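Local coordinates for kallistatin (Homo sapiens, PDB 6F4V), which inhibits tissue kallikrein as a secreted serpin, forming an equimolar, heat- and SDS-stable complex with the protease and being cleaved at its reactive site, at residues A[39-44]-A[115-120]; A[293-298]-A[335-340]; A[17-22]-A[287-292]; A[81-86]-A[90-95]. All blocks are in the same frame, centred on the assembly; numbering follows the deposited sequence. Where two conformers were deposited one is given.

Contacts 1, 2 and 4 involve the large mixed sheet of the serpin fold or the helices against it, whereas contact 3 joins helix 6-23 to a loop. Contacts 1 and 2 are buried and held across their segments by packing, largely apolar and aromatic; they meet where Tyr40 and Leu43 of helix 33-44 touch Phe337. Contact 3 is partly buried, and its aliphatic packing gives way to a charged rim; its loop runs on into contact 2. Contact 4, also partly buried, lies at the sheet margin and differs in kind, because a side-chain amide bonds to strand backbone. It touches contact 1 through Ser95, whereas contacts 3 and 4 lie on opposite sides of the chain's centre.

Contact 1: A[39-44]-A[115-120]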
loop_
_atom_site.group_PDB
_atom_site.type_symbol
_atom_site.label_atom_id
_atom_site.label_comp_id
_atom_site.label_asym_id
_atom_site.label_seq_id
_atom_site.Cartn_x
_atom_site.Cartn_y
_atom_site.Cartn_z
ATOM N N ALA A 39 9.030 -3.167 3.816
ATOM C CA ALA A 39 9.202 -4.361 4.678
ATOM C C ALA A 39 10.213 -5.344 4.087
ATOM O O ALA A 39 11.140 -5.822 4.760
ATOM C CB ALA A 39 7.866 -5.043 4.931
ATOM N N TYR A 40 10.017 -5.649 2.823
ATOM C CA TYR A 40 10.868 -6.633 2.150
ATOM C C TYR A 40 12.270 -6.111 1.853
ATOM O O TYR A 40 13.244 -6.852 1.974
ATOM C CB TYR A 40 10.144 -7.202 0.935
ATOM C CG TYR A 40 9.131 -8.257 1.333
ATOM C CD1 TYR A 40 7.965 -7.938 2.036
ATOM C CD2 TYR A 40 9.355 -9.595 1.055
ATOM C CE1 TYR A 40 7.053 -8.910 2.416
ATOM C CE2 TYR A 40 8.437 -10.563 1.407
ATOM C CZ TYR A 40 7.306 -10.235 2.097
ATOM O OH TYR A 40 6.455 -11.245 2.454
ATOM N N ALA A 41 12.393 -4.820 1.542
ATOM C CA ALA A 41 13.723 -4.230 1.408
ATOM C C ALA A 41 14.477 -4.259 2.753
ATOM O O ALA A 41 15.671 -4.651 2.815
ATOM C CB ALA A 41 13.626 -2.827 0.862
ATOM N N MET A 42 13.775 -3.958 3.832
ATOM C CA MET A 42 14.392 -4.080 5.155
ATOM C C MET A 42 14.839 -5.523 5.482
ATOM O O MET A 42 15.969 -5.732 5.950
ATOM C CB MET A 42 13.445 -3.563 6.226
ATOM C CG MET A 42 14.079 -3.543 7.617
ATOM S SD MET A 42 12.986 -2.715 8.790
ATOM C CE MET A 42 11.773 -3.880 9.086
ATOM N N LEU A 43 13.953 -6.490 5.237
ATOM C CA LEU A 43 14.260 -7.910 5.401
ATOM C C LEU A 43 15.525 -8.316 4.659
ATOM O O LEU A 43 16.328 -9.110 5.201
ATOM C CB LEU A 43 13.087 -8.770 4.910
ATOM C CG LEU A 43 13.284 -10.286 4.952
ATOM C CD1 LEU A 43 13.383 -10.790 6.371
ATOM C CD2 LEU A 43 12.137 -10.950 4.235
ATOM N N SER A 44 15.700 -7.782 3.440
ATOM C CA SER A 44 16.827 -8.128 2.606
ATOM C C SER A 44 18.147 -7.763 3.231
ATOM O O SER A 44 19.147 -8.337 2.843
ATOM C CB SER A 44 16.751 -7.526 1.194
ATOM O OG SER A 44 17.128 -6.157 1.157
ATOM N N ALA A 115 19.457 2.206 11.316
ATOM C CA ALA A 115 19.998 3.339 10.545
ATOM C C ALA A 115 19.112 3.688 9.329
ATOM O O ALA A 115 18.788 4.852 9.108
ATOM C CB ALA A 115 21.426 3.036 10.110
ATOM N N VAL A 116 18.678 2.677 8.570
ATOM C CA VAL A 116 17.963 2.936 7.312
ATOM C C VAL A 116 16.457 3.024 7.491
ATOM O O VAL A 116 15.812 3.901 6.911
ATOM C CB VAL A 116 18.325 1.868 6.246
ATOM C CG1 VAL A 116 17.536 2.047 4.960
ATOM C CG2 VAL A 116 19.797 1.958 5.927
ATOM N N TYR A 117 15.877 2.092 8.246
ATOM C CA TYR A 117 14.434 1.991 8.328
ATOM C C TYR A 117 13.896 2.528 9.655
ATOM O O TYR A 117 12.708 2.442 9.902
ATOM C CB TYR A 117 13.975 0.534 8.038
ATOM C CG TYR A 117 14.336 0.140 6.614
ATOM C CD1 TYR A 117 15.557 -0.447 6.313
ATOM C CD2 TYR A 117 13.477 0.429 5.563
ATOM C CE1 TYR A 117 15.911 -0.767 5.006
ATOM C CE2 TYR A 117 13.814 0.117 4.256
ATOM C CZ TYR A 117 15.029 -0.460 3.973
ATOM O OH TYR A 117 15.361 -0.711 2.671
ATOM N N GLU A 118 14.774 3.067 10.494
ATOM C CA GLU A 118 14.411 3.485 11.860
ATOM C C GLU A 118 13.643 2.436 12.636
ATOM O O GLU A 118 12.707 2.749 13.358
ATOM C CB GLU A 118 13.645 4.805 11.809
ATOM C CG GLU A 118 14.459 5.883 11.104
ATOM C CD GLU A 118 14.259 7.269 11.676
ATOM O OE1 GLU A 118 13.899 8.180 10.898
ATOM O OE2 GLU A 118 14.479 7.446 12.895
ATOM N N ALA A 119 14.043 1.181 12.470
ATOM C CA ALA A 119 13.381 0.058 13.123
ATOM C C ALA A 119 13.484 0.209 14.665
ATOM O O ALA A 119 14.549 0.504 15.173
ATOM C CB ALA A 119 14.009 -1.255 12.667
ATOM N N LYS A 120 12.367 0.082 15.359
ATOM C CA LYS A 120 12.357 -0.051 16.809
ATOM C C LYS A 120 12.576 -1.517 17.148
ATOM O O LYS A 120 11.956 -2.377 16.542
ATOM C CB LYS A 120 11.009 0.382 17.373
ATOM C CG LYS A 120 10.719 1.872 17.310
ATOM C CD LYS A 120 9.353 2.140 17.950
ATOM C CE LYS A 120 9.174 3.573 18.445
ATOM N NZ LYS A 120 8.685 4.468 17.362
#
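Tyr117 lays one face of its ring against Met42, and these two residues account for most of the surface buried here. Met42 CB sits 3.7 Å from the centroid of the Tyr117 ring and only 10° off its normal, a CH-pi contact over the middle of the face. Met42 CG runs anti to the backbone N (chi1 -175°), which carries the chain along the ring toward its root; a bend at chi3 then turns the methyl aside. The sulfur ends up 3.5 Å from Tyr117 CB, and its oblique approach to the ring makes a Met-aromatic contact. A flexible, polarisable thioether suits this place, since it can follow the ring's surface. Helix 33-44 lies beneath the large sheet of the serpin fold, and helix 107-117 ends beside it before the chain turns into edge strand 120-124; Glu118 makes that turn with a positive phi. On the opposite face of the ring Val116 CG1 lies toward the rim, so the aromatic plate is sandwiched. Ala41 meets the phenol end, its CB 3.3 Å from Tyr117 OH, where a methyl group is small enough to let the hydroxyl by. That hydroxyl is hydrogen-bonded to His72 ND1 of helix 68-83, which satisfies a buried polar atom and ties in a third helix. Ala119 CB adds a looser apolar contact, 4.3 Å from Met42 SD.

Contact 2: A[293-298]-A[335-340]; sequences TDLFSK and TSFAIK
The Phe337 ring receives Phe296 at its edge, with Phe296 CZ 3.7 Å from Phe337 CE2 and close to the Phe337 plane. Ile339 CD1, from the same strand, also lies in plane at the edge, while Leu295 CD2 approaches obliquely, 3.8 Å from Phe337 CE2. The planes of the Phe296 ring and the Phe337 ring are inclined at 45° with centroids 5.8 Å apart, so the rings meet obliquely. Phe296 and Phe337 reach toward one another from opposite directions; a chi1 of -165° turns the Phe337 ring away from its own amide nitrogen and sends it out from the strand to meet the loop. Long, flat side chains suit this place because the backbones stay apart: even the nearest CA pair, Phe296 and Ile339, is separated by 10.4 Å. Leu295 and Phe296 are the central residues of a type I beta turn from Asp294 to Ser297, which presents both to the strand. Asp294 O, accepting from the Ser297 N and OG, closes that turn, the hydroxyl bond measuring 2.7 Å between Ser297 OG and Asp294 O. Strand 328-340 runs antiparallel between strands 159-172 and 312-324, the position taken by the inserted reactive loop of a cleaved, relaxed serpin. Tyr40 of helix 33-44 touches Leu295, Phe296 and Phe337 alike, its ring nearly perpendicular to that of Phe337, and Leu43 of the same helix also packs on Phe337.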
loop_
_atom_site.group_PDB
_atom_site.type_symbol
_atom_site.label_atom_id
_atom_site.label_comp_id
_atom_site.label_asym_id
_atom_site.label_seq_id
_atom_site.Cartn_x
_atom_site.Cartn_y
_atom_site.Cartn_z
ATOM N N THR A 293 10.138 -16.723 -5.173
ATOM C CA THR A 293 10.242 -18.169 -4.924
ATOM C C THR A 293 11.432 -18.520 -4.035
ATOM O O THR A 293 11.283 -19.344 -3.128
ATOM C CB THR A 293 10.319 -18.966 -6.227
ATOM O OG1 THR A 293 11.379 -18.421 -7.034
ATOM C CG2 THR A 293 9.029 -18.876 -6.941
ATOM N N ASP A 294 12.583 -17.889 -4.237
ATOM C CA ASP A 294 13.751 -18.182 -3.396
ATOM C C ASP A 294 13.467 -17.917 -1.932
ATOM O O ASP A 294 13.716 -18.778 -1.079
ATOM C CB ASP A 294 15.003 -17.420 -3.817
ATOM C CG ASP A 294 16.181 -17.672 -2.871
ATOM O OD1 ASP A 294 16.794 -18.750 -3.023
ATOM O OD2 ASP A 294 16.465 -16.819 -1.978
ATOM N N LEU A 295 12.945 -16.729 -1.631
ATOM C CA LEU A 295 12.743 -16.329 -0.242
ATOM C C LEU A 295 11.856 -17.290 0.544
ATOM O O LEU A 295 12.098 -17.546 1.751
ATOM C CB LEU A 295 12.174 -14.885 -0.162
ATOM C CG LEU A 295 11.804 -14.392 1.231
ATOM C CD1 LEU A 295 13.034 -14.393 2.131
ATOM C CD2 LEU A 295 11.209 -12.986 1.209
ATOM N N PHE A 296 10.826 -17.793 -0.111
ATOM C CA PHE A 296 9.858 -18.699 0.525
ATOM C C PHE A 296 10.184 -20.180 0.345
ATOM O O PHE A 296 9.335 -21.026 0.619
ATOM C CB PHE A 296 8.456 -18.365 0.031
ATOM C CG PHE A 296 8.000 -17.016 0.509
ATOM C CD1 PHE A 296 7.654 -16.840 1.840
ATOM C CD2 PHE A 296 8.005 -15.923 -0.333
ATOM C CE1 PHE A 296 7.295 -15.573 2.318
ATOM C CE2 PHE A 296 7.595 -14.676 0.127
ATOM C CZ PHE A 296 7.239 -14.509 1.450
ATOM N N SER A 297 11.413 -20.486 -0.047
ATOM C CA SER A 297 11.845 -21.868 -0.262
ATOM C C SER A 297 12.773 -22.310 0.838
ATOM O O SER A 297 13.260 -21.510 1.636
ATOM C CB SER A 297 12.568 -21.980 -1.605
ATOM O OG SER A 297 13.877 -21.433 -1.512
ATOM N N LYS A 298 13.060 -23.614 0.830
ATOM C CA LYS A 298 14.050 -24.194 1.692
ATOM C C LYS A 298 15.484 -23.682 1.423
ATOM O O LYS A 298 16.408 -23.959 2.223
ATOM C CB LYS A 298 13.985 -25.730 1.541
ATOM C CG LYS A 298 14.531 -26.271 0.224
ATOM C CD LYS A 298 14.350 -27.786 0.108
ATOM C CE LYS A 298 12.957 -28.211 -0.203
ATOM N NZ LYS A 298 12.598 -27.856 -1.590
ATOM N N THR A 335 2.504 -4.570 7.339
ATOM C CA THR A 335 3.069 -5.799 6.779
ATOM C C THR A 335 3.884 -6.467 7.856
ATOM O O THR A 335 4.649 -5.800 8.547
ATOM C CB THR A 335 4.017 -5.459 5.598
ATOM O OG1 THR A 335 3.298 -4.734 4.608
ATOM C CG2 THR A 335 4.619 -6.712 4.975
ATOM N N SER A 336 3.707 -7.777 8.006
ATOM C CA SER A 336 4.537 -8.586 8.882
ATOM C C SER A 336 5.355 -9.599 8.073
ATOM O O SER A 336 4.946 -10.016 6.977
ATOM C CB SER A 336 3.678 -9.328 9.897
ATOM O OG SER A 336 2.936 -10.354 9.287
ATOM N N PHE A 337 6.481 -10.007 8.642
ATOM C CA PHE A 337 7.272 -11.108 8.097
ATOM C C PHE A 337 7.920 -11.868 9.245
ATOM O O PHE A 337 8.746 -11.304 9.946
ATOM C CB PHE A 337 8.351 -10.604 7.150
ATOM C CG PHE A 337 8.952 -11.684 6.311
ATOM C CD1 PHE A 337 9.953 -12.519 6.792
ATOM C CD2 PHE A 337 8.473 -11.908 5.053
ATOM C CE1 PHE A 337 10.458 -13.535 5.971
ATOM C CE2 PHE A 337 8.983 -12.904 4.252
ATOM C CZ PHE A 337 9.962 -13.722 4.711
ATOM N N ALA A 338 7.566 -13.146 9.391
ATOM C CA ALA A 338 8.043 -13.985 10.473
ATOM C C ALA A 338 9.125 -14.926 9.950
ATOM O O ALA A 338 9.050 -15.424 8.812
ATOM C CB ALA A 338 6.882 -14.759 11.081
ATOM N N ILE A 339 10.146 -15.134 10.792
ATOM C CA ILE A 339 11.310 -15.949 10.480
ATOM C C ILE A 339 11.360 -17.044 11.524
ATOM O O ILE A 339 11.251 -16.750 12.717
ATOM C CB ILE A 339 12.614 -15.146 10.628
ATOM C CG1 ILE A 339 12.612 -13.895 9.773
ATOM C CG2 ILE A 339 13.838 -16.001 10.316
ATOM C CD1 ILE A 339 12.657 -14.179 8.309
ATOM N N LYS A 340 11.525 -18.291 11.083
ATOM C CA LYS A 340 11.593 -19.436 12.004
ATOM C C LYS A 340 12.899 -20.199 11.809
ATOM O O LYS A 340 13.671 -19.912 10.900
ATOM C CB LYS A 340 10.393 -20.360 11.785
ATOM C CG LYS A 340 10.384 -21.044 10.432
ATOM C CD LYS A 340 9.137 -21.867 10.227
ATOM C CE LYS A 340 9.310 -22.773 9.010
ATOM N NZ LYS A 340 8.049 -22.938 8.260
#

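Contact 3: A[17-22]-A[287-292]; sequences YYLIAS and LPRLGF
A chi1 of 177° swings Leu19 CG opposite the amide nitrogen, and the chain continues extended, which brings its CD1 methyl from helix 6-23 to Leu290. Leu290, whose CG is instead anti to the carbonyl carbon (chi1 -65°), brings its branched end to that methyl. The two side chains cross obliquely: Leu19 CD1 is 3.6 Å from Leu290 CG and 3.7 Å from Leu290 CD2, nestling against the fork. The same methyl reaches Arg289 CB at 3.8 Å, so one leucine branch serves two neighbouring residues. An alanine in place of Leu290 removes the fork, and Leu19 CD1 would probably be left with a gap on that side and Phe16 of its own helix with one apolar neighbour fewer. The receiving segment follows helix 283-286 and curls tightly, Leu287 O accepting from Leu290 N and Phe292 N on opposite faces of its plane. Gly291 continues the curl with a positive phi at which a beta carbon would press on the carbonyl oxygen of Leu290. Arginine suits position 289 because its aliphatic root packs inward while the chain, bent at chi3, carries the guanidinium toward helix 6-23, obliquely past Leu19 CD2, to a salt bridge with Glu23 and a hydrogen bond to Gln285 O. The contact thus grades from leucine packing to a charged margin, where Glu23 is likely to help fix the Arg289 head.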
loop_
_atom_site.group_PDB
_atom_site.type_symbol
_atom_site.label_atom_id
_atom_site.label_comp_id
_atom_site.label_asym_id
_atom_site.label_seq_id
_atom_site.Cartn_x
_atom_site.Cartn_y
_atom_site.Cartn_z
ATOM N N TYR A 17 -1.002 -5.498 -7.738
ATOM C CA TYR A 17 -2.418 -5.219 -8.046
ATOM C C TYR A 17 -2.900 -6.191 -9.130
ATOM O O TYR A 17 -3.968 -6.809 -9.026
ATOM C CB TYR A 17 -2.638 -3.759 -8.468
ATOM C CG TYR A 17 -4.092 -3.532 -8.737
ATOM C CD1 TYR A 17 -4.965 -3.263 -7.720
ATOM C CD2 TYR A 17 -4.618 -3.777 -9.998
ATOM C CE1 TYR A 17 -6.338 -3.169 -7.953
ATOM C CE2 TYR A 17 -5.988 -3.734 -10.254
ATOM C CZ TYR A 17 -6.849 -3.421 -9.237
ATOM O OH TYR A 17 -8.225 -3.402 -9.501
ATOM N N TYR A 18 -2.143 -6.268 -10.203
ATOM C CA TYR A 18 -2.577 -7.080 -11.348
ATOM C C TYR A 18 -2.800 -8.546 -10.956
ATOM O O TYR A 18 -3.772 -9.164 -11.381
ATOM C CB TYR A 18 -1.585 -7.001 -12.476
ATOM C CG TYR A 18 -2.073 -7.720 -13.720
ATOM C CD1 TYR A 18 -2.895 -7.060 -14.637
ATOM C CD2 TYR A 18 -1.726 -9.043 -13.975
ATOM C CE1 TYR A 18 -3.340 -7.701 -15.789
ATOM C CE2 TYR A 18 -2.171 -9.698 -15.136
ATOM C CZ TYR A 18 -2.972 -9.011 -16.036
ATOM O OH TYR A 18 -3.448 -9.606 -17.199
ATOM N N LEU A 19 -1.900 -9.083 -10.149
ATOM C CA LEU A 19 -1.992 -10.482 -9.684
ATOM C C LEU A 19 -3.272 -10.674 -8.858
ATOM O O LEU A 19 -4.054 -11.598 -9.118
ATOM C CB LEU A 19 -0.748 -10.872 -8.878
ATOM C CG LEU A 19 -0.722 -12.304 -8.264
ATOM C CD1 LEU A 19 0.672 -12.722 -7.868
ATOM C CD2 LEU A 19 -1.545 -12.429 -7.007
ATOM N N ILE A 20 -3.534 -9.767 -7.914
ATOM C CA ILE A 20 -4.718 -9.883 -7.063
ATOM C C ILE A 20 -5.987 -9.771 -7.897
ATOM O O ILE A 20 -6.927 -10.557 -7.739
ATOM C CB ILE A 20 -4.796 -8.775 -5.961
ATOM C CG1 ILE A 20 -3.540 -8.778 -5.080
ATOM C CG2 ILE A 20 -6.039 -8.955 -5.083
ATOM C CD1 ILE A 20 -3.242 -10.083 -4.387
ATOM N N ALA A 21 -6.019 -8.783 -8.764
ATOM C CA ALA A 21 -7.204 -8.516 -9.589
ATOM C C ALA A 21 -7.505 -9.662 -10.544
ATOM O O ALA A 21 -8.656 -9.935 -10.856
ATOM C CB ALA A 21 -7.028 -7.236 -10.372
ATOM N N SER A 22 -6.452 -10.307 -11.029
ATOM C CA SER A 22 -6.645 -11.398 -11.970
ATOM C C SER A 22 -6.960 -12.716 -11.241
ATOM O O SER A 22 -7.740 -13.516 -11.764
ATOM C CB SER A 22 -5.471 -11.427 -12.944
ATOM O OG SER A 22 -4.370 -11.868 -12.286
ATOM N N LEU A 287 3.436 -13.898 -2.936
ATOM C CA LEU A 287 4.686 -13.399 -3.473
ATOM C C LEU A 287 5.541 -14.386 -4.226
ATOM O O LEU A 287 6.289 -13.963 -5.084
ATOM C CB LEU A 287 5.516 -12.697 -2.410
ATOM C CG LEU A 287 4.948 -11.388 -1.848
ATOM C CD1 LEU A 287 5.925 -10.829 -0.845
ATOM C CD2 LEU A 287 4.598 -10.344 -2.879
ATOM N N PRO A 288 5.411 -15.706 -3.977
ATOM C CA PRO A 288 6.150 -16.603 -4.861
ATOM C C PRO A 288 5.804 -16.435 -6.350
ATOM O O PRO A 288 6.634 -16.763 -7.207
ATOM C CB PRO A 288 5.737 -18.000 -4.361
ATOM C CG PRO A 288 5.481 -17.781 -2.918
ATOM C CD PRO A 288 4.783 -16.443 -2.869
ATOM N N ARG A 289 4.604 -15.939 -6.659
ATOM C CA ARG A 289 4.224 -15.654 -8.032
ATOM C C ARG A 289 4.624 -14.277 -8.546
ATOM O O ARG A 289 4.328 -13.972 -9.695
ATOM C CB ARG A 289 2.738 -15.905 -8.223
ATOM C CG ARG A 289 2.402 -17.367 -8.040
ATOM C CD ARG A 289 0.942 -17.693 -8.308
ATOM N NE ARG A 289 -0.014 -16.962 -7.483
ATOM C CZ ARG A 289 -0.199 -17.130 -6.170
ATOM N NH1 ARG A 289 0.539 -17.982 -5.461
ATOM N NH2 ARG A 289 -1.107 -16.402 -5.537
ATOM N N LEU A 290 5.320 -13.475 -7.731
ATOM C CA LEU A 290 5.839 -12.171 -8.140
ATOM C C LEU A 290 7.352 -12.078 -8.027
ATOM O O LEU A 290 7.885 -10.986 -7.895
ATOM C CB LEU A 290 5.197 -11.071 -7.285
ATOM C CG LEU A 290 3.707 -10.885 -7.456
ATOM C CD1 LEU A 290 3.141 -9.870 -6.477
ATOM C CD2 LEU A 290 3.386 -10.476 -8.889
ATOM N N GLY A 291 8.038 -13.215 -8.083
ATOM C CA GLY A 291 9.496 -13.255 -8.077
ATOM C C GLY A 291 10.163 -13.693 -6.780
ATOM O O GLY A 291 11.398 -13.654 -6.695
ATOM N N PHE A 292 9.378 -14.098 -5.781
ATOM C CA PHE A 292 9.935 -14.381 -4.460
ATOM C C PHE A 292 9.986 -15.887 -4.150
ATOM O O PHE A 292 9.921 -16.279 -2.987
ATOM C CB PHE A 292 9.152 -13.636 -3.377
ATOM C CG PHE A 292 9.208 -12.126 -3.540
ATOM C CD1 PHE A 292 8.372 -11.489 -4.446
ATOM C CD2 PHE A 292 10.130 -11.379 -2.844
ATOM C CE1 PHE A 292 8.412 -10.113 -4.609
ATOM C CE2 PHE A 292 10.178 -9.993 -3.001
ATOM C CZ PHE A 292 9.314 -9.371 -3.869
#

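Contact 4: A[81-86]-A[90-95]; sequences TLNLPG and ETRVGS
Asn83 clasps the backbone of Val93 through both ends of its amide. Its OD1 accepts from Val93 N at 2.9 Å in a nearly straight bond (168°), and its ND2 donates to Val93 O, also at 2.9 Å, in the carbonyl plane on a lone pair. The pair imitates a neighbouring strand: Glu90, Arg92 and Gly94 bond to strand 159-172, whereas Val93 turns its N-H and C=O the other way, toward the side where edge strand 120-124 pairs at Ser95. Asn83, near the end of helix 68-83, thus supplies strand-like partners at the margin of the serpin's large sheet. A leucine here would probably keep some bulk but leave the Val93 N-H and C=O without these amide partners. Close by, a water 2.7 Å from Thr91 O and 3.0 Å from Leu84 O lies between strand and turn. On the face of the strand turned from the helix, Arg92 NE makes a salt bridge with Glu90 OE2 (2.9 Å), in the guanidinium plane; Glu143 and Arg145 give these charges second partners. Next to Asn83 in the chain, Leu82 provides the apolar packing, its CD1 4.0 Å from Val93 CG2.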
loop_
_atom_site.group_PDB
_atom_site.type_symbol
_atom_site.label_atom_id
_atom_site.label_comp_id
_atom_site.label_asym_id
_atom_site.label_seq_id
_atom_site.Cartn_x
_atom_site.Cartn_y
_atom_site.Cartn_z
ATOM N N THR A 81 11.247 11.697 4.381
ATOM C CA THR A 81 10.380 12.674 3.732
ATOM C C THR A 81 8.918 12.457 4.157
ATOM O O THR A 81 8.256 13.410 4.616
ATOM C CB THR A 81 10.548 12.649 2.194
ATOM O OG1 THR A 81 11.903 12.929 1.880
ATOM C CG2 THR A 81 9.665 13.655 1.468
ATOM N N LEU A 82 8.424 11.221 4.082
ATOM C CA LEU A 82 7.033 10.979 4.494
ATOM C C LEU A 82 6.781 11.325 5.952
ATOM O O LEU A 82 5.700 11.831 6.293
ATOM C CB LEU A 82 6.624 9.525 4.220
ATOM C CG LEU A 82 6.551 9.146 2.750
ATOM C CD1 LEU A 82 6.133 7.671 2.623
ATOM C CD2 LEU A 82 5.573 10.060 2.012
ATOM N N ASN A 83 7.755 11.070 6.814
ATOM C CA ASN A 83 7.567 11.314 8.227
ATOM C C ASN A 83 7.696 12.793 8.641
ATOM O O ASN A 83 7.445 13.111 9.793
ATOM C CB ASN A 83 8.522 10.443 9.049
ATOM C CG ASN A 83 8.050 9.013 9.129
ATOM O OD1 ASN A 83 6.859 8.779 9.275
ATOM N ND2 ASN A 83 8.964 8.052 9.001
ATOM N N LEU A 84 8.056 13.682 7.726
ATOM C CA LEU A 84 8.204 15.111 8.080
ATOM C C LEU A 84 6.839 15.773 8.264
ATOM O O LEU A 84 5.895 15.452 7.531
ATOM C CB LEU A 84 8.970 15.883 7.009
ATOM C CG LEU A 84 10.474 15.649 6.945
ATOM C CD1 LEU A 84 11.054 16.410 5.755
ATOM C CD2 LEU A 84 11.169 16.025 8.254
ATOM N N PRO A 85 6.740 16.722 9.222
ATOM C CA PRO A 85 5.528 17.531 9.449
ATOM C C PRO A 85 4.823 18.057 8.181
ATOM O O PRO A 85 5.491 18.440 7.216
ATOM C CB PRO A 85 6.066 18.711 10.250
ATOM C CG PRO A 85 7.205 18.151 11.035
ATOM C CD PRO A 85 7.791 17.034 10.218
ATOM N N GLY A 86 3.489 18.055 8.201
ATOM C CA GLY A 86 2.637 18.652 7.145
ATOM C C GLY A 86 1.411 19.290 7.785
ATOM O O GLY A 86 1.040 18.930 8.909
ATOM N N GLU A 90 -1.291 14.027 7.581
ATOM C CA GLU A 90 -0.503 13.182 8.465
ATOM C C GLU A 90 -0.085 11.948 7.667
ATOM O O GLU A 90 -0.932 11.264 7.079
ATOM C CB GLU A 90 -1.331 12.773 9.692
ATOM C CG GLU A 90 -0.563 11.915 10.701
ATOM C CD GLU A 90 -1.426 11.362 11.823
ATOM O OE1 GLU A 90 -2.579 11.790 11.980
ATOM O OE2 GLU A 90 -0.946 10.505 12.597
ATOM N N THR A 91 1.223 11.731 7.578
ATOM C CA THR A 91 1.751 10.478 7.112
ATOM C C THR A 91 2.797 10.028 8.123
ATOM O O THR A 91 3.662 10.824 8.550
ATOM C CB THR A 91 2.333 10.592 5.695
ATOM O OG1 THR A 91 1.338 11.132 4.825
ATOM C CG2 THR A 91 2.748 9.241 5.181
ATOM N N ARG A 92 2.680 8.771 8.553
ATOM C CA ARG A 92 3.674 8.160 9.418
ATOM C C ARG A 92 3.957 6.787 8.889
ATOM O O ARG A 92 3.012 6.030 8.599
ATOM C CB ARG A 92 3.197 8.042 10.862
ATOM C CG ARG A 92 3.236 9.360 11.612
ATOM C CD ARG A 92 2.715 9.258 13.027
ATOM N NE ARG A 92 1.334 8.777 13.070
ATOM C CZ ARG A 92 0.956 7.520 13.331
ATOM N NH1 ARG A 92 1.835 6.554 13.592
ATOM N NH2 ARG A 92 -0.343 7.217 13.320
ATOM N N VAL A 93 5.238 6.488 8.762
ATOM C CA VAL A 93 5.712 5.166 8.373
ATOM C C VAL A 93 6.781 4.766 9.370
ATOM O O VAL A 93 7.650 5.564 9.703
ATOM C CB VAL A 93 6.257 5.139 6.961
ATOM C CG1 VAL A 93 6.716 3.724 6.605
ATOM C CG2 VAL A 93 5.203 5.617 5.968
ATOM N N GLY A 94 6.673 3.559 9.900
ATOM C CA GLY A 94 7.624 3.063 10.879
ATOM C C GLY A 94 7.803 1.565 10.735
ATOM O O GLY A 94 7.015 0.895 10.054
ATOM N N SER A 95 8.841 1.062 11.387
ATOM C CA SER A 95 9.254 -0.325 11.297
ATOM C C SER A 95 9.615 -0.811 12.677
ATOM O O SER A 95 10.010 -0.017 13.527
ATOM C CB SER A 95 10.492 -0.432 10.408
ATOM O OG SER A 95 10.163 -0.092 9.055
HETATM O O HOH W 1 3.710 13.519 8.205
#